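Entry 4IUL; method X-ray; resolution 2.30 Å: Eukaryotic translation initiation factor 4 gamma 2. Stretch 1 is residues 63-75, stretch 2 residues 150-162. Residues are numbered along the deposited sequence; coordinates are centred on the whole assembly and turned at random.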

# COMPACT_ATOMS: atom_id res chain seq x y z
N ILE A 63 2.48 6.34 -10.89
CA ILE A 63 3.09 5.24 -10.14
C ILE A 63 2.01 4.45 -9.38
O ILE A 63 1.94 3.21 -9.49
N VAL A 64 1.19 5.16 -8.62
CA VAL A 64 0.13 4.50 -7.86
C VAL A 64 -0.86 3.82 -8.82
O VAL A 64 -1.42 2.77 -8.51
N ASP A 65 -1.07 4.44 -9.99
CA ASP A 65 -1.94 3.90 -11.04
C ASP A 65 -1.44 2.49 -11.41
O ASP A 65 -2.20 1.51 -11.37
N LYS A 66 -0.16 2.40 -11.76
CA LYS A 66 0.46 1.14 -12.16
C LYS A 66 0.51 0.11 -11.02
O LYS A 66 0.29 -1.08 -11.26
N ALA A 67 0.78 0.56 -9.80
CA ALA A 67 0.85 -0.34 -8.65
C ALA A 67 -0.45 -1.11 -8.45
O ALA A 67 -0.43 -2.31 -8.16
N LEU A 68 -1.59 -0.44 -8.58
CA LEU A 68 -2.86 -1.13 -8.42
C LEU A 68 -3.26 -1.97 -9.63
O LEU A 68 -4.21 -2.75 -9.56
N GLU A 69 -2.53 -1.83 -10.74
CA GLU A 69 -2.81 -2.63 -11.92
C GLU A 69 -1.99 -3.92 -11.84
O GLU A 69 -2.44 -4.98 -12.27
N GLU A 70 -0.79 -3.84 -11.26
CA GLU A 70 0.09 -5.00 -11.11
C GLU A 70 0.62 -5.12 -9.67
O GLU A 70 1.82 -4.97 -9.42
N PRO A 71 -0.27 -5.40 -8.70
CA PRO A 71 0.13 -5.53 -7.30
C PRO A 71 1.27 -6.51 -7.03
O PRO A 71 1.90 -6.45 -5.97
N LYS A 72 1.54 -7.39 -7.99
CA LYS A 72 2.62 -8.36 -7.84
C LYS A 72 3.96 -7.65 -7.73
O LYS A 72 4.90 -8.17 -7.15
N TYR A 73 4.03 -6.44 -8.28
CA TYR A 73 5.26 -5.67 -8.22
C TYR A 73 5.26 -4.55 -7.19
O TYR A 73 6.07 -3.63 -7.30
N SER A 74 4.37 -4.62 -6.20
CA SER A 74 4.30 -3.60 -5.15
C SER A 74 5.71 -3.25 -4.67
O SER A 74 6.11 -2.08 -4.63
N SER A 75 6.43 -4.30 -4.30
CA SER A 75 7.79 -4.22 -3.81
C SER A 75 8.66 -3.34 -4.73
O SER A 75 9.38 -2.46 -4.26
N ILE A 150 -10.81 -7.41 -5.30
CA ILE A 150 -9.44 -7.74 -5.67
C ILE A 150 -8.57 -6.48 -5.76
O ILE A 150 -7.36 -6.53 -5.52
N LYS A 151 -9.17 -5.34 -6.11
CA LYS A 151 -8.43 -4.09 -6.20
C LYS A 151 -8.04 -3.61 -4.81
O LYS A 151 -6.94 -3.11 -4.60
N MET A 152 -8.96 -3.78 -3.86
CA MET A 152 -8.74 -3.36 -2.48
C MET A 152 -7.55 -4.11 -1.86
O MET A 152 -6.76 -3.51 -1.13
N LEU A 153 -7.43 -5.40 -2.16
CA LEU A 153 -6.32 -6.17 -1.61
C LEU A 153 -5.00 -5.71 -2.22
O LEU A 153 -3.98 -5.63 -1.53
N GLY A 154 -5.02 -5.42 -3.51
CA GLY A 154 -3.82 -4.94 -4.17
C GLY A 154 -3.42 -3.61 -3.55
O GLY A 154 -2.23 -3.34 -3.36
N ASN A 155 -4.41 -2.78 -3.22
CA ASN A 155 -4.14 -1.48 -2.62
C ASN A 155 -3.47 -1.65 -1.26
O ASN A 155 -2.48 -0.99 -0.95
N ILE A 156 -4.01 -2.56 -0.45
CA ILE A 156 -3.47 -2.82 0.88
C ILE A 156 -2.04 -3.36 0.84
O ILE A 156 -1.21 -2.97 1.67
N LYS A 157 -1.75 -4.24 -0.11
CA LYS A 157 -0.41 -4.82 -0.25
C LYS A 157 0.63 -3.76 -0.61
O LYS A 157 1.77 -3.82 -0.14
N PHE A 158 0.24 -2.79 -1.43
CA PHE A 158 1.16 -1.72 -1.82
C PHE A 158 1.42 -0.81 -0.61
O PHE A 158 2.54 -0.35 -0.39
N ILE A 159 0.38 -0.57 0.18
CA ILE A 159 0.50 0.25 1.38
C ILE A 159 1.48 -0.44 2.34
O ILE A 159 2.37 0.19 2.90
N GLY A 160 1.31 -1.75 2.52
CA GLY A 160 2.21 -2.48 3.39
C GLY A 160 3.66 -2.29 2.97
O GLY A 160 4.52 -1.99 3.80
N GLU A 161 3.94 -2.44 1.67
CA GLU A 161 5.30 -2.29 1.16
C GLU A 161 5.90 -0.90 1.36
O GLU A 161 7.11 -0.76 1.52
N LEU A 162 5.06 0.13 1.34
CA LEU A 162 5.53 1.49 1.54
C LEU A 162 5.82 1.72 3.02
O LEU A 162 6.82 2.34 3.38

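The contact between the two stretches is built around one aromatic ring. Phe 158, with chi1 in the t rotamer, leaves its helix sideways and packs against the helix that carries Val 64 and Ala 67. Ala 67 points toward it, and its CB sits 3.7 Å from the centroid of the Phe 158 ring, only 7° off the ring normal, a CH-pi contact over one face. A methyl group suits this position, because it is small enough to let the ring come close to the backbone. Val 64 (t) meets the ring at its edge, with CG2 4.3 Å from CE2 of Phe 158. Leu 68 (chi1 m, chi2 p) starts sideways, but its end comes nearer: Leu 68 CD1 lies 4.5 Å from Phe 158 CD2, and Leu 68 CD2 lies 4.0 Å from Asn 155 CG; both methyls also lie near the Asn 155 amide.

Close backbone approach governs the next part. Pro 71 points toward Gly 154, and its CB lies 3.7 Å from the Gly 154 CA. Since glycine has no side chain, the compact proline ring can settle against the helix; a CB on Gly 154 would fall 3.2 Å from CB of Pro 71, which is tight.

Polar residues contribute mainly through packing, for no hydrogen bond crosses the interface. Ser 74 (m) points inward, its OG 3.6 Å from CA of Phe 158, and the hydroxyl donates to Pro 71 O at 2.9 Å within its own stretch. A small side chain that satisfies itself locally fits this buried site. Lys 157 (t, t, t, p) points toward the other stretch and packs its aliphatic chain there, with CG 3.8 Å from Ser 74 OG and CE 3.4 Å from Pro 71 O. Glu 161 (m, m) packs its CG 3.8 Å from CB of Ser 74 and brings OE2 within 3.5 Å of CA of Ser 75. Asn 155 (t) pays a polar cost: its OD1 is buried without a partner in the model.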

# COMPACT_ATOMS: atom_id res chain seq x y z
CB ILE A 63 4.16 5.75 -9.14
CG1 ILE A 63 5.37 6.29 -9.91
CG2 ILE A 63 4.59 4.64 -8.20
CD1 ILE A 63 6.48 6.86 -9.03
CB VAL A 64 -0.59 5.50 -6.95
CG1 VAL A 64 -1.71 4.80 -6.20
CG2 VAL A 64 0.41 6.09 -5.94
CB ASP A 65 -1.87 4.78 -12.30
CG ASP A 65 -3.08 5.68 -12.48
OD1 ASP A 65 -3.91 5.80 -11.54
OD2 ASP A 65 -3.20 6.30 -13.58
CB LYS A 66 1.88 1.39 -12.67
CG LYS A 66 2.56 0.19 -13.31
CD LYS A 66 1.83 -0.25 -14.58
CE LYS A 66 2.57 -1.37 -15.30
NZ LYS A 66 1.94 -1.70 -16.61
CB ALA A 67 1.20 0.43 -7.37
CB LEU A 68 -3.97 -0.14 -8.05
CG LEU A 68 -4.10 0.03 -6.53
CD1 LEU A 68 -2.83 0.67 -5.97
CD2 LEU A 68 -5.30 0.88 -6.20
CB GLU A 69 -2.46 -1.87 -13.21
CG GLU A 69 -3.14 -0.50 -13.31
CD GLU A 69 -2.87 0.22 -14.63
OE1 GLU A 69 -1.74 0.17 -15.15
OE2 GLU A 69 -3.80 0.86 -15.14
CB GLU A 70 1.29 -4.87 -12.07
CG GLU A 70 0.94 -4.55 -13.51
CD GLU A 70 0.15 -5.66 -14.20
OE1 GLU A 70 0.51 -6.85 -14.02
OE2 GLU A 70 -0.82 -5.34 -14.93
CB PRO A 71 -1.17 -5.92 -6.59
CG PRO A 71 -1.95 -6.61 -7.67
CD PRO A 71 -1.70 -5.74 -8.87
CB LYS A 72 2.65 -9.32 -9.03
CG LYS A 72 1.47 -10.28 -9.08
CD LYS A 72 1.47 -11.17 -10.31
CE LYS A 72 0.24 -12.07 -10.33
NZ LYS A 72 0.15 -12.92 -11.55
CB TYR A 73 5.60 -5.10 -9.60
CG TYR A 73 6.19 -6.10 -10.57
CD1 TYR A 73 7.04 -7.11 -10.13
CD2 TYR A 73 5.93 -6.00 -11.94
CE1 TYR A 73 7.63 -8.00 -11.02
CE2 TYR A 73 6.52 -6.89 -12.84
CZ TYR A 73 7.36 -7.88 -12.37
OH TYR A 73 7.95 -8.76 -13.25
CB SER A 74 3.49 -4.10 -3.95
OG SER A 74 2.11 -4.17 -4.24
CB SER A 75 8.35 -5.64 -3.72
OG SER A 75 9.69 -5.65 -3.30
CB ILE A 150 -9.39 -8.49 -7.02
CG1 ILE A 150 -10.17 -9.80 -6.92
CG2 ILE A 150 -7.95 -8.79 -7.39
CD1 ILE A 150 -10.24 -10.58 -8.22
CB LYS A 151 -9.27 -3.01 -6.89
CG LYS A 151 -9.45 -3.20 -8.40
CD LYS A 151 -8.11 -3.29 -9.11
CE LYS A 151 -8.28 -3.40 -10.62
NZ LYS A 151 -9.10 -4.58 -11.03
CB MET A 152 -9.99 -3.63 -1.64
CG MET A 152 -9.93 -3.12 -0.21
SD MET A 152 -9.98 -1.30 -0.10
CE MET A 152 -8.21 -0.91 -0.07
CB LEU A 153 -6.53 -7.67 -1.86
CG LEU A 153 -7.80 -8.21 -1.20
CD1 LEU A 153 -7.87 -9.74 -1.34
CD2 LEU A 153 -7.81 -7.82 0.26
CB ASN A 155 -5.44 -0.67 -2.45
CG ASN A 155 -5.18 0.81 -2.24
OD1 ASN A 155 -4.04 1.26 -2.22
ND2 ASN A 155 -6.25 1.59 -2.10
CB ILE A 156 -4.38 -3.78 1.67
CG1 ILE A 156 -5.72 -3.08 1.95
CG2 ILE A 156 -3.71 -4.20 2.97
CD1 ILE A 156 -6.75 -3.96 2.61
CB LYS A 157 -0.43 -5.91 -1.32
CG LYS A 157 0.92 -6.58 -1.60
CD LYS A 157 0.78 -7.60 -2.74
CE LYS A 157 2.11 -8.24 -3.12
NZ LYS A 157 2.74 -8.93 -1.96
CB PHE A 158 0.58 -0.92 -3.00
CG PHE A 158 1.49 0.17 -3.51
CD1 PHE A 158 2.84 -0.08 -3.73
CD2 PHE A 158 0.99 1.44 -3.76
CE1 PHE A 158 3.69 0.94 -4.20
CE2 PHE A 158 1.83 2.46 -4.22
CZ PHE A 158 3.18 2.20 -4.44
CB ILE A 159 -0.88 0.46 2.05
CG1 ILE A 159 -1.72 1.40 1.18
CG2 ILE A 159 -0.71 1.03 3.46
CD1 ILE A 159 -3.20 1.47 1.57
CB GLU A 161 5.36 -2.67 -0.32
CG GLU A 161 5.25 -4.17 -0.58
CD GLU A 161 6.37 -4.97 0.06
OE1 GLU A 161 6.08 -5.78 0.97
OE2 GLU A 161 7.55 -4.80 -0.33
CB LEU A 162 4.47 2.49 1.05
CG LEU A 162 4.22 2.57 -0.47
CD1 LEU A 162 3.00 3.44 -0.73
CD2 LEU A 162 5.44 3.14 -1.18